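PDB 3LRK: alpha-galactosidase 1 from Saccharomyces cerevisiae, which hydrolyses terminal, non-reducing alpha-D-galactose residues from alpha-D-galactosides, including galactose oligosaccharides, galactomannans and galactolipids. Local coordinates for residues D82-A87 / F138-V143; D144-D149 / K168-A173; D172-T177 / V181-C186. The protein carries 1 engineered substitution. All coordinates share one frame; numbering follows the deposited sequence.

Contact 1: residues D82-A87 / F138-V143; sequences DGFLVA and FANNRV
The phenyl ring of F84 meets the side-chain amide of N140, and the ring of F138 meets the isobutyl end of L85; each ring is approached obliquely. In the first pair, N140 ND2 comes to 3.8 Å from F84 CE2, with the amide and ring planes inclined by only 26° although the two side chains run nearly perpendicular to each other. The contact is one of van der Waals packing, and within its own helix N140 OD1 accepts a hydrogen bond from Q136 NE2. In the second pair, L85 CD1 touches F138 CZ at 4.1 Å, the far end of the ring against one methyl branch. With CG anti to its carbonyl carbon and beside the backbone N (chi1 -62°), F138 turns its ring so that CZ meets that methyl. Just after N140 the helix closes in a Schellman motif: R142, at positive phi, is the C' residue, V143 N bonds to F138 O at 3.1 Å, and R142 N bonds to A139 O. The contact thus illustrates the loop and first strand residue of a small two-stranded antiparallel sheet (76-79 with 85-87) laid against the C-terminal end of helix 131-140. F84 also rests on E133, Q136 and F137 of that helix, and F138 reaches inward to M112 and S114 of strand 109-115.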
ATOM      1  N   ASP A  82      40.246  -4.800  18.450  1.00 27.45           N
ATOM      2  CA  ASP A  82      39.183  -5.578  19.096  1.00 27.26           C
ATOM      3  C   ASP A  82      37.795  -5.319  18.523  1.00 26.48           C
ATOM      4  O   ASP A  82      36.809  -5.906  18.984  1.00 26.82           O
ATOM      5  CB  ASP A  82      39.175  -5.315  20.599  1.00 27.50           C
ATOM      6  CG  ASP A  82      40.300  -6.025  21.314  1.00 28.72           C
ATOM      7  OD1 ASP A  82      40.508  -7.233  21.043  1.00 32.12           O
ATOM      8  OD2 ASP A  82      40.983  -5.378  22.133  1.00 28.73           O
ATOM      9  N   GLY A  83      37.712  -4.446  17.528  1.00 25.70           N
ATOM     10  CA  GLY A  83      36.438  -4.133  16.889  1.00 25.09           C
ATOM     11  C   GLY A  83      35.640  -3.057  17.603  1.00 24.44           C
ATOM     12  O   GLY A  83      34.508  -2.768  17.216  1.00 24.40           O
ATOM     13  N   PHE A  84      36.235  -2.460  18.637  1.00 24.04           N
ATOM     14  CA  PHE A  84      35.618  -1.369  19.388  1.00 23.65           C
ATOM     15  C   PHE A  84      35.687  -0.058  18.640  1.00 23.31           C
ATOM     16  O   PHE A  84      36.708   0.247  18.007  1.00 23.66           O
ATOM     17  CB  PHE A  84      36.303  -1.190  20.744  1.00 24.02           C
ATOM     18  CG  PHE A  84      35.425  -1.500  21.917  1.00 24.67           C
ATOM     19  CD1 PHE A  84      34.876  -2.765  22.081  1.00 25.33           C
ATOM     20  CD2 PHE A  84      35.169  -0.526  22.880  1.00 27.06           C
ATOM     21  CE1 PHE A  84      34.071  -3.051  23.176  1.00 25.80           C
ATOM     22  CE2 PHE A  84      34.362  -0.805  23.982  1.00 26.90           C
ATOM     23  CZ  PHE A  84      33.815  -2.066  24.128  1.00 25.62           C
ATOM     24  N   LEU A  85      34.609   0.721  18.731  1.00 22.57           N
ATOM     25  CA  LEU A  85      34.578   2.088  18.231  1.00 22.47           C
ATOM     26  C   LEU A  85      35.725   2.893  18.829  1.00 22.53           C
ATOM     27  O   LEU A  85      36.036   2.747  20.017  1.00 22.30           O
ATOM     28  CB  LEU A  85      33.263   2.781  18.606  1.00 22.44           C
ATOM     29  CG  LEU A  85      31.989   2.386  17.851  1.00 22.19           C
ATOM     30  CD1 LEU A  85      30.766   2.830  18.633  1.00 20.83           C
ATOM     31  CD2 LEU A  85      31.999   2.981  16.450  1.00 21.78           C
ATOM     32  N   VAL A  86      36.335   3.725  17.992  1.00 22.29           N
ATOM     33  CA  VAL A  86      37.389   4.651  18.418  1.00 22.83           C
ATOM     34  C   VAL A  86      36.916   6.077  18.133  1.00 23.12           C
ATOM     35  O   VAL A  86      36.549   6.395  17.005  1.00 23.27           O
ATOM     36  CB  VAL A  86      38.738   4.351  17.687  1.00 22.63           C
ATOM     37  CG1 VAL A  86      39.840   5.338  18.102  1.00 23.30           C
ATOM     38  CG2 VAL A  86      39.191   2.925  17.969  1.00 22.39           C
ATOM     39  N   ALA A  87      36.899   6.928  19.158  1.00 23.29           N
ATOM     40  CA  ALA A  87      36.598   8.345  18.954  1.00 24.15           C
ATOM     41  C   ALA A  87      37.736   9.001  18.165  1.00 24.42           C
ATOM     42  O   ALA A  87      38.888   8.636  18.346  1.00 24.71           O
ATOM     43  CB  ALA A  87      36.420   9.049  20.290  1.00 23.87           C
ATOM     44  N   PHE A 138      29.595   2.792  24.670  1.00 19.46           N
ATOM     45  CA  PHE A 138      28.860   3.953  25.180  1.00 20.28           C
ATOM     46  C   PHE A 138      28.798   3.959  26.721  1.00 20.80           C
ATOM     47  O   PHE A 138      28.989   4.997  27.347  1.00 21.42           O
ATOM     48  CB  PHE A 138      27.464   4.090  24.545  1.00 20.17           C
ATOM     49  CG  PHE A 138      27.496   4.311  23.048  1.00 21.59           C
ATOM     50  CD1 PHE A 138      28.200   5.390  22.496  1.00 20.05           C
ATOM     51  CD2 PHE A 138      26.828   3.438  22.191  1.00 21.99           C
ATOM     52  CE1 PHE A 138      28.237   5.588  21.109  1.00 21.30           C
ATOM     53  CE2 PHE A 138      26.865   3.628  20.806  1.00 23.04           C
ATOM     54  CZ  PHE A 138      27.567   4.705  20.262  1.00 20.19           C
ATOM     55  N   ALA A 139      28.558   2.793  27.314  1.00 21.03           N
ATOM     56  CA  ALA A 139      28.542   2.653  28.774  1.00 21.06           C
ATOM     57  C   ALA A 139      29.926   2.886  29.404  1.00 21.21           C
ATOM     58  O   ALA A 139      30.027   3.533  30.454  1.00 20.61           O
ATOM     59  CB  ALA A 139      28.006   1.310  29.160  1.00 21.39           C
ATOM     60  N   ASN A 140      30.981   2.380  28.757  1.00 21.29           N
ATOM     61  CA  ASN A 140      32.370   2.615  29.213  1.00 21.60           C
ATOM     62  C   ASN A 140      32.705   4.099  29.236  1.00 21.61           C
ATOM     63  O   ASN A 140      33.501   4.560  30.061  1.00 21.95           O
ATOM     64  CB  ASN A 140      33.385   1.889  28.322  1.00 21.27           C
ATOM     65  CG  ASN A 140      33.429   0.397  28.567  1.00 20.81           C
ATOM     66  OD1 ASN A 140      32.725  -0.138  29.434  1.00 21.68           O
ATOM     67  ND2 ASN A 140      34.252  -0.294  27.788  1.00 20.06           N
ATOM     68  N   ASN A 141      32.093   4.835  28.310  1.00 21.48           N
ATOM     69  CA  ASN A 141      32.289   6.274  28.178  1.00 20.95           C
ATOM     70  C   ASN A 141      31.228   7.127  28.874  1.00 20.49           C
ATOM     71  O   ASN A 141      31.143   8.334  28.647  1.00 20.27           O
ATOM     72  CB  ASN A 141      32.464   6.632  26.703  1.00 20.88           C
ATOM     73  CG  ASN A 141      33.765   6.100  26.158  1.00 22.08           C
ATOM     74  OD1 ASN A 141      33.814   5.006  25.586  1.00 22.77           O
ATOM     75  ND2 ASN A 141      34.848   6.830  26.407  1.00 20.06           N
ATOM     76  N   ARG A 142      30.419   6.472  29.712  1.00 20.02           N
ATOM     77  CA  ARG A 142      29.505   7.143  30.664  1.00 19.83           C
ATOM     78  C   ARG A 142      28.438   8.001  29.979  1.00 19.78           C
ATOM     79  O   ARG A 142      28.025   9.052  30.473  1.00 19.21           O
ATOM     80  CB  ARG A 142      30.311   7.915  31.732  1.00 20.41           C
ATOM     81  CG  ARG A 142      31.231   6.968  32.501  1.00 20.08           C
ATOM     82  CD  ARG A 142      32.125   7.677  33.496  1.00 22.47           C
ATOM     83  NE  ARG A 142      33.250   8.412  32.905  1.00 21.54           N
ATOM     84  CZ  ARG A 142      34.367   7.858  32.431  1.00 21.80           C
ATOM     85  NH1 ARG A 142      34.519   6.540  32.415  1.00 21.82           N
ATOM     86  NH2 ARG A 142      35.344   8.626  31.972  1.00 20.88           N
ATOM     87  N   VAL A 143      27.981   7.493  28.837  1.00 19.57           N
ATOM     88  CA  VAL A 143      26.922   8.082  28.032  1.00 18.71           C
ATOM     89  C   VAL A 143      25.548   7.815  28.676  1.00 18.90           C
ATOM     90  O   VAL A 143      25.337   6.760  29.244  1.00 19.38           O
ATOM     91  CB  VAL A 143      26.996   7.476  26.593  1.00 18.78           C
ATOM     92  CG1 VAL A 143      25.769   7.841  25.747  1.00 17.65           C
ATOM     93  CG2 VAL A 143      28.287   7.925  25.905  1.00 17.57           C
TER

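Contact 2: residues D144-D149 / K168-A173; sequences DYLKYD and KAMSDA
Along the helical segment 168-173, which faces L146 and Y148 of the strand, K168 comes first and turns to its own helix: K168 NZ forms a salt bridge with D172 OD2 at 2.8 Å, one turn on, using the syn lone pair of the carboxylate. M170 then supplies the whole helical side of the contact. Its CB lies 3.3 Å from Y148 CE2, a tight approach, and its CG stands over one face of the tyrosine ring, 3.8 Å from the centroid and 16° off the normal, a CH-pi contact. Bends at chi2 (57°) and chi3 (85°) lift the sulfur away from the face and return the terminal methyl to the hydroxyl end of the ring, M170 CE 3.6 Å from Y148 OH, while M170 SD makes a more distant Met-aromatic contact, 5.0 Å from the centroid. The same side chain also meets L146, whose CD2 is 3.8 Å from M170 CG. S171 points away from the strand, and its OG bonds to I200 O. This is helix-on-sheet packing in a TIM barrel: L146 and Y148 project outward from strand 145-149, whereas the alternate residues include substrate-binding K147 and the nucleophile D149. M170 further touches Y183 on the adjoining parallel strand 182-185, and helix 131-140 flanks this packing, F138 against L146 and E131 against Y148.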
ATOM      1  N   ASP A 144      24.630   8.776  28.574  1.00 19.04           N
ATOM      2  CA  ASP A 144      23.297   8.687  29.216  1.00 19.25           C
ATOM      3  C   ASP A 144      22.128   8.572  28.252  1.00 19.13           C
ATOM      4  O   ASP A 144      20.983   8.408  28.689  1.00 19.31           O
ATOM      5  CB  ASP A 144      23.056   9.910  30.107  1.00 19.16           C
ATOM      6  CG  ASP A 144      24.209  10.181  31.044  1.00 19.17           C
ATOM      7  OD1 ASP A 144      24.523   9.311  31.892  1.00 19.91           O
ATOM      8  OD2 ASP A 144      24.820  11.256  30.904  1.00 19.46           O
ATOM      9  N   TYR A 145      22.415   8.668  26.949  1.00 18.93           N
ATOM     10  CA  TYR A 145      21.399   8.824  25.907  1.00 18.57           C
ATOM     11  C   TYR A 145      22.006   8.387  24.579  1.00 18.75           C
ATOM     12  O   TYR A 145      23.152   8.726  24.269  1.00 18.65           O
ATOM     13  CB  TYR A 145      20.993  10.298  25.861  1.00 18.61           C
ATOM     14  CG  TYR A 145      19.944  10.766  24.857  1.00 19.17           C
ATOM     15  CD1 TYR A 145      20.221  10.845  23.486  1.00 18.14           C
ATOM     16  CD2 TYR A 145      18.695  11.208  25.304  1.00 18.78           C
ATOM     17  CE1 TYR A 145      19.255  11.339  22.580  1.00 18.83           C
ATOM     18  CE2 TYR A 145      17.741  11.685  24.427  1.00 19.60           C
ATOM     19  CZ  TYR A 145      18.018  11.749  23.065  1.00 19.55           C
ATOM     20  OH  TYR A 145      17.051  12.232  22.202  1.00 18.72           O
ATOM     21  N   LEU A 146      21.244   7.633  23.793  1.00 18.64           N
ATOM     22  CA  LEU A 146      21.699   7.241  22.447  1.00 18.66           C
ATOM     23  C   LEU A 146      20.654   7.585  21.409  1.00 18.57           C
ATOM     24  O   LEU A 146      19.512   7.119  21.492  1.00 18.30           O
ATOM     25  CB  LEU A 146      22.032   5.738  22.382  1.00 18.51           C
ATOM     26  CG  LEU A 146      22.535   5.184  21.030  1.00 18.98           C
ATOM     27  CD1 LEU A 146      23.876   5.796  20.623  1.00 16.56           C
ATOM     28  CD2 LEU A 146      22.621   3.650  21.072  1.00 21.72           C
ATOM     29  N   LYS A 147      21.043   8.396  20.427  1.00 18.65           N
ATOM     30  CA  LYS A 147      20.215   8.608  19.239  1.00 18.98           C
ATOM     31  C   LYS A 147      20.641   7.565  18.189  1.00 18.95           C
ATOM     32  O   LYS A 147      21.824   7.457  17.855  1.00 18.56           O
ATOM     33  CB  LYS A 147      20.363  10.049  18.736  1.00 18.99           C
ATOM     34  CG  LYS A 147      19.790  10.288  17.349  1.00 20.83           C
ATOM     35  CD  LYS A 147      20.011  11.702  16.868  1.00 22.07           C
ATOM     36  CE  LYS A 147      19.609  11.813  15.408  1.00 23.77           C
ATOM     37  NZ  LYS A 147      19.577  13.219  14.926  1.00 26.08           N
ATOM     38  N   TYR A 148      19.681   6.788  17.676  1.00 18.00           N
ATOM     39  CA  TYR A 148      20.044   5.575  16.952  1.00 17.96           C
ATOM     40  C   TYR A 148      19.377   5.542  15.579  1.00 17.53           C
ATOM     41  O   TYR A 148      18.195   5.244  15.452  1.00 16.82           O
ATOM     42  CB  TYR A 148      19.755   4.322  17.815  1.00 17.36           C
ATOM     43  CG  TYR A 148      20.468   3.052  17.397  1.00 17.30           C
ATOM     44  CD1 TYR A 148      21.854   3.034  17.182  1.00 16.69           C
ATOM     45  CD2 TYR A 148      19.759   1.855  17.242  1.00 15.64           C
ATOM     46  CE1 TYR A 148      22.511   1.861  16.810  1.00 18.09           C
ATOM     47  CE2 TYR A 148      20.398   0.685  16.883  1.00 14.75           C
ATOM     48  CZ  TYR A 148      21.767   0.686  16.651  1.00 17.49           C
ATOM     49  OH  TYR A 148      22.404  -0.479  16.277  1.00 16.34           O
ATOM     50  N   ASP A 149      20.183   5.843  14.566  1.00 17.26           N
ATOM     51  CA  ASP A 149      19.719   6.186  13.224  1.00 17.13           C
ATOM     52  C   ASP A 149      19.326   4.960  12.392  1.00 16.85           C
ATOM     53  O   ASP A 149      19.309   3.846  12.908  1.00 17.52           O
ATOM     54  CB  ASP A 149      20.794   7.006  12.496  1.00 16.71           C
ATOM     55  CG  ASP A 149      20.204   8.128  11.641  1.00 17.39           C
ATOM     56  OD1 ASP A 149      19.177   7.923  10.960  1.00 16.07           O
ATOM     57  OD2 ASP A 149      20.772   9.237  11.666  1.00 16.57           O
ATOM     58  N   LYS A 168      15.418  -3.547  18.661  1.00 17.68           N
ATOM     59  CA  LYS A 168      15.513  -4.349  19.882  1.00 18.13           C
ATOM     60  C   LYS A 168      16.917  -4.870  20.165  1.00 17.77           C
ATOM     61  O   LYS A 168      17.323  -4.939  21.328  1.00 17.06           O
ATOM     62  CB  LYS A 168      14.505  -5.522  19.883  1.00 18.73           C
ATOM     63  CG  LYS A 168      14.479  -6.298  21.209  1.00 19.71           C
ATOM     64  CD  LYS A 168      13.314  -7.263  21.289  1.00 21.93           C
ATOM     65  CE  LYS A 168      13.256  -7.948  22.658  1.00 24.55           C
ATOM     66  NZ  LYS A 168      14.320  -9.004  22.787  1.00 25.28           N
ATOM     67  N   ALA A 169      17.658  -5.246  19.118  1.00 17.44           N
ATOM     68  CA  ALA A 169      19.044  -5.680  19.284  1.00 17.57           C
ATOM     69  C   ALA A 169      19.882  -4.655  20.063  1.00 17.49           C
ATOM     70  O   ALA A 169      20.638  -5.040  20.966  1.00 17.09           O
ATOM     71  CB  ALA A 169      19.702  -6.019  17.917  1.00 17.63           C
ATOM     72  N   MET A 170      19.749  -3.370  19.736  1.00 16.81           N
ATOM     73  CA  MET A 170      20.494  -2.334  20.486  1.00 17.63           C
ATOM     74  C   MET A 170      19.870  -2.027  21.864  1.00 17.66           C
ATOM     75  O   MET A 170      20.595  -1.770  22.823  1.00 18.39           O
ATOM     76  CB  MET A 170      20.672  -1.051  19.669  1.00 17.28           C
ATOM     77  CG  MET A 170      21.433   0.070  20.407  1.00 17.72           C
ATOM     78  SD  MET A 170      23.059  -0.430  20.971  1.00 20.68           S
ATOM     79  CE  MET A 170      24.030  -0.119  19.494  1.00 17.92           C
ATOM     80  N   SER A 171      18.544  -2.077  21.952  1.00 17.95           N
ATOM     81  CA  SER A 171      17.840  -1.925  23.234  1.00 18.41           C
ATOM     82  C   SER A 171      18.375  -2.932  24.264  1.00 18.52           C
ATOM     83  O   SER A 171      18.736  -2.552  25.391  1.00 18.27           O
ATOM     84  CB  SER A 171      16.333  -2.127  23.049  1.00 18.80           C
ATOM     85  OG  SER A 171      15.621  -1.842  24.245  1.00 19.20           O
ATOM     86  N   ASP A 172      18.419  -4.203  23.857  1.00 18.02           N
ATOM     87  CA  ASP A 172      18.927  -5.287  24.703  1.00 18.66           C
ATOM     88  C   ASP A 172      20.402  -5.127  25.058  1.00 18.39           C
ATOM     89  O   ASP A 172      20.797  -5.343  26.209  1.00 18.80           O
ATOM     90  CB  ASP A 172      18.702  -6.646  24.042  1.00 18.59           C
ATOM     91  CG  ASP A 172      17.232  -7.033  23.970  1.00 20.24           C
ATOM     92  OD1 ASP A 172      16.389  -6.405  24.650  1.00 21.48           O
ATOM     93  OD2 ASP A 172      16.921  -7.985  23.227  1.00 19.87           O
ATOM     94  N   ALA A 173      21.211  -4.770  24.063  1.00 18.27           N
ATOM     95  CA  ALA A 173      22.647  -4.543  24.264  1.00 18.06           C
ATOM     96  C   ALA A 173      22.909  -3.434  25.292  1.00 17.82           C
ATOM     97  O   ALA A 173      23.795  -3.565  26.125  1.00 18.04           O
ATOM     98  CB  ALA A 173      23.329  -4.219  22.929  1.00 18.45           C
TER

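Contact 3: residues D172-T177 / V181-C186; sequences DALNKT and VFYSLC. Engineered in segment 181-186: V181 (natural residue Ile). With NAG (2-acetamido-2-deoxy-beta-D-glucopyranose), chain E.
A beta-alpha-beta unit of the TIM barrel, strand 145-149, helix 160-177 and strand 182-185, is completed here, as the chain leaves the helix, turns within a few residues and enters the next parallel strand. L174 bridges the two segments with its forked end. One branch, L174 CD1, lies 3.6 Å from Y183 CD1, approaching the tyrosine ring obliquely with the side chains nearly perpendicular; the other, L174 CD2, is 4.2 Å from V181 CG1. V181 is an engineered residue, isoleucine in the natural sequence. With CG anti to the backbone N (chi1 -175°), the ring of Y183 extends to the helix, where its OH bonds to Y167 O. L185 CD1 lies over one face of that ring, toward the rim, 3.4 Å above the plane. L146 of strand 145-149 and A135 of helix 131-140 also pack against the buried L174. N175, on a different side of the helix, carries an N-linked glycan, with N175 ND2 joined covalently to NAG C1. Near the C-terminal end of the segment, T177 OG1 also bonds to R179 N, and L174 O accepts two bonds from one residue: T177 N donates at 3.1 Å, and T177 OG1 donates at 2.6 Å, lying in the carbonyl plane.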
ATOM      1  N   ASP A 172      18.419  -4.203  23.857  1.00 18.02           N
ATOM      2  CA  ASP A 172      18.927  -5.287  24.703  1.00 18.66           C
ATOM      3  C   ASP A 172      20.402  -5.127  25.058  1.00 18.39           C
ATOM      4  O   ASP A 172      20.797  -5.343  26.209  1.00 18.80           O
ATOM      5  CB  ASP A 172      18.702  -6.646  24.042  1.00 18.59           C
ATOM      6  CG  ASP A 172      17.232  -7.033  23.970  1.00 20.24           C
ATOM      7  OD1 ASP A 172      16.389  -6.405  24.650  1.00 21.48           O
ATOM      8  OD2 ASP A 172      16.921  -7.985  23.227  1.00 19.87           O
ATOM      9  N   ALA A 173      21.211  -4.770  24.063  1.00 18.27           N
ATOM     10  CA  ALA A 173      22.647  -4.543  24.264  1.00 18.06           C
ATOM     11  C   ALA A 173      22.909  -3.434  25.292  1.00 17.82           C
ATOM     12  O   ALA A 173      23.795  -3.565  26.125  1.00 18.04           O
ATOM     13  CB  ALA A 173      23.329  -4.219  22.929  1.00 18.45           C
ATOM     14  N   LEU A 174      22.149  -2.348  25.222  1.00 17.49           N
ATOM     15  CA  LEU A 174      22.279  -1.248  26.183  1.00 17.85           C
ATOM     16  C   LEU A 174      21.862  -1.704  27.580  1.00 18.87           C
ATOM     17  O   LEU A 174      22.556  -1.433  28.576  1.00 18.60           O
ATOM     18  CB  LEU A 174      21.447  -0.034  25.735  1.00 17.88           C
ATOM     19  CG  LEU A 174      21.891   0.753  24.507  1.00 17.51           C
ATOM     20  CD1 LEU A 174      20.780   1.705  24.024  1.00 17.12           C
ATOM     21  CD2 LEU A 174      23.206   1.529  24.777  1.00 15.91           C
ATOM     22  N   ASN A 175      20.749  -2.434  27.654  1.00 19.00           N
ATOM     23  CA  ASN A 175      20.322  -2.994  28.928  1.00 19.74           C
ATOM     24  C   ASN A 175      21.419  -3.864  29.556  1.00 19.90           C
ATOM     25  O   ASN A 175      21.661  -3.787  30.761  1.00 19.70           O
ATOM     26  CB  ASN A 175      19.018  -3.791  28.762  1.00 19.67           C
ATOM     27  CG  ASN A 175      18.474  -4.268  30.089  1.00 20.50           C
ATOM     28  OD1 ASN A 175      18.851  -5.331  30.574  1.00 20.67           O
ATOM     29  ND2 ASN A 175      17.622  -3.457  30.697  1.00 22.55           N
ATOM     30  N   LYS A 176      22.081  -4.671  28.724  1.00 20.00           N
ATOM     31  CA  LYS A 176      23.122  -5.617  29.160  1.00 21.02           C
ATOM     32  C   LYS A 176      24.292  -4.922  29.875  1.00 20.75           C
ATOM     33  O   LYS A 176      24.926  -5.523  30.740  1.00 21.18           O
ATOM     34  CB  LYS A 176      23.639  -6.459  27.972  1.00 21.30           C
ATOM     35  CG  LYS A 176      24.538  -7.650  28.362  1.00 23.44           C
ATOM     36  CD  LYS A 176      25.321  -8.211  27.158  1.00 27.77           C
ATOM     37  CE  LYS A 176      26.044  -9.528  27.520  1.00 29.74           C
ATOM     38  NZ  LYS A 176      27.190  -9.818  26.592  1.00 30.15           N
ATOM     39  N   THR A 177      24.545  -3.659  29.534  1.00 20.38           N
ATOM     40  CA  THR A 177      25.643  -2.889  30.147  1.00 20.30           C
ATOM     41  C   THR A 177      25.377  -2.526  31.610  1.00 21.24           C
ATOM     42  O   THR A 177      26.320  -2.231  32.363  1.00 21.63           O
ATOM     43  CB  THR A 177      25.918  -1.579  29.391  1.00 19.71           C
ATOM     44  OG1 THR A 177      24.843  -0.651  29.613  1.00 17.74           O
ATOM     45  CG2 THR A 177      26.108  -1.830  27.879  1.00 19.72           C
ATOM     46  N   VAL A 181      20.438   4.129  29.983  1.00 21.20           N
ATOM     47  CA  VAL A 181      20.602   4.945  28.780  1.00 20.04           C
ATOM     48  C   VAL A 181      19.214   5.234  28.221  1.00 19.71           C
ATOM     49  O   VAL A 181      18.422   4.309  27.960  1.00 19.78           O
ATOM     50  CB  VAL A 181      21.534   4.245  27.728  1.00 20.29           C
ATOM     51  CG1 VAL A 181      21.650   5.064  26.430  1.00 18.67           C
ATOM     52  CG2 VAL A 181      22.921   3.960  28.319  1.00 20.05           C
ATOM     53  N   PHE A 182      18.906   6.520  28.080  1.00 18.48           N
ATOM     54  CA  PHE A 182      17.716   6.969  27.383  1.00 17.80           C
ATOM     55  C   PHE A 182      17.880   6.587  25.906  1.00 17.81           C
ATOM     56  O   PHE A 182      18.821   7.039  25.248  1.00 16.97           O
ATOM     57  CB  PHE A 182      17.603   8.494  27.499  1.00 17.94           C
ATOM     58  CG  PHE A 182      16.259   9.051  27.068  1.00 18.72           C
ATOM     59  CD1 PHE A 182      15.883   9.069  25.723  1.00 16.48           C
ATOM     60  CD2 PHE A 182      15.380   9.568  28.017  1.00 19.19           C
ATOM     61  CE1 PHE A 182      14.667   9.585  25.338  1.00 18.10           C
ATOM     62  CE2 PHE A 182      14.161  10.094  27.640  1.00 18.73           C
ATOM     63  CZ  PHE A 182      13.799  10.096  26.300  1.00 18.26           C
ATOM     64  N   TYR A 183      16.970   5.756  25.392  1.00 17.40           N
ATOM     65  CA  TYR A 183      17.130   5.206  24.034  1.00 17.37           C
ATOM     66  C   TYR A 183      16.173   5.883  23.042  1.00 17.76           C
ATOM     67  O   TYR A 183      14.947   5.708  23.109  1.00 17.96           O
ATOM     68  CB  TYR A 183      16.959   3.678  24.084  1.00 17.02           C
ATOM     69  CG  TYR A 183      17.201   2.901  22.790  1.00 15.90           C
ATOM     70  CD1 TYR A 183      18.254   3.215  21.915  1.00 16.10           C
ATOM     71  CD2 TYR A 183      16.388   1.809  22.480  1.00 14.74           C
ATOM     72  CE1 TYR A 183      18.462   2.458  20.723  1.00 14.84           C
ATOM     73  CE2 TYR A 183      16.584   1.056  21.330  1.00 15.44           C
ATOM     74  CZ  TYR A 183      17.610   1.369  20.462  1.00 14.69           C
ATOM     75  OH  TYR A 183      17.743   0.592  19.331  1.00 14.65           O
ATOM     76  N   SER A 184      16.759   6.676  22.144  1.00 17.47           N
ATOM     77  CA  SER A 184      16.042   7.490  21.173  1.00 17.45           C
ATOM     78  C   SER A 184      16.161   6.870  19.785  1.00 17.79           C
ATOM     79  O   SER A 184      17.242   6.808  19.216  1.00 17.19           O
ATOM     80  CB  SER A 184      16.617   8.919  21.182  1.00 17.56           C
ATOM     81  OG  SER A 184      16.268   9.670  20.030  1.00 18.80           O
ATOM     82  N   LEU A 185      15.041   6.382  19.256  1.00 18.23           N
ATOM     83  CA  LEU A 185      15.010   5.796  17.911  1.00 18.78           C
ATOM     84  C   LEU A 185      14.999   6.861  16.827  1.00 18.61           C
ATOM     85  O   LEU A 185      14.344   7.892  16.962  1.00 18.40           O
ATOM     86  CB  LEU A 185      13.769   4.902  17.761  1.00 18.49           C
ATOM     87  CG  LEU A 185      13.849   3.399  18.066  1.00 20.84           C
ATOM     88  CD1 LEU A 185      14.787   3.015  19.201  1.00 18.90           C
ATOM     89  CD2 LEU A 185      12.468   2.760  18.231  1.00 19.40           C
ATOM     90  N   CYS A 186      15.732   6.608  15.743  1.00 18.75           N
ATOM     91  CA  CYS A 186      15.725   7.517  14.610  1.00 18.24           C
ATOM     92  C   CYS A 186      15.550   6.705  13.332  1.00 17.81           C
ATOM     93  O   CYS A 186      16.472   6.598  12.538  1.00 16.71           O
ATOM     94  CB  CYS A 186      17.026   8.339  14.555  1.00 18.37           C
ATOM     95  SG  CYS A 186      17.056   9.661  13.301  1.00 19.56           S
TER
HETATM   96  C1  NAG E2001      17.178  -3.920  31.996  1.00 25.86           C
HETATM   97  C2  NAG E2001      17.048  -2.621  32.805  1.00 26.62           C
HETATM   98  C3  NAG E2001      16.339  -2.842  34.141  1.00 28.23           C
HETATM   99  C4  NAG E2001      15.005  -3.558  33.948  1.00 29.36           C
HETATM  100  C5  NAG E2001      15.114  -4.754  33.007  1.00 29.23           C
HETATM  101  C6  NAG E2001      13.708  -5.044  32.511  1.00 29.32           C
HETATM  102  C7  NAG E2001      18.811  -0.964  32.439  1.00 26.24           C
HETATM  103  C8  NAG E2001      20.214  -0.565  32.788  1.00 25.61           C
HETATM  104  N2  NAG E2001      18.352  -2.043  33.068  1.00 26.15           N
HETATM  105  O3  NAG E2001      16.070  -1.593  34.724  1.00 28.90           O
HETATM  106  O4  NAG E2001      14.494  -3.992  35.199  1.00 31.22           O
HETATM  107  O5  NAG E2001      15.910  -4.528  31.844  1.00 27.30           O
HETATM  108  O6  NAG E2001      13.716  -6.377  32.110  1.00 31.89           O
HETATM  109  O7  NAG E2001      18.151  -0.311  31.628  1.00 27.67           O

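In the fold
The three contacts illustrate how packing changes from the surface to the buried layer between helices and barrel strands. Contacts 2 and 3 are buried, lie with centres about 3 Å apart, and share helix 160-177 and residues D172 and A173; their strands, 145-149 and 182-185, are parallel neighbours joined by probable backbone bonds such as L146 O to S184 N. Contact 1, partly exposed, attaches residues 84 and 85 to helix 131-140, which precedes strand 145-149, with an amide among its partners. Contact 2 relies on thioether and aromatic packing, contact 3 on a leucine fork set against a valine and a tyrosine ring. F138 links contact 1 to contact 2, its CE2 lying 3.7 Å from L146 CD1, while A139 CB packs on T177 CB of contact 3.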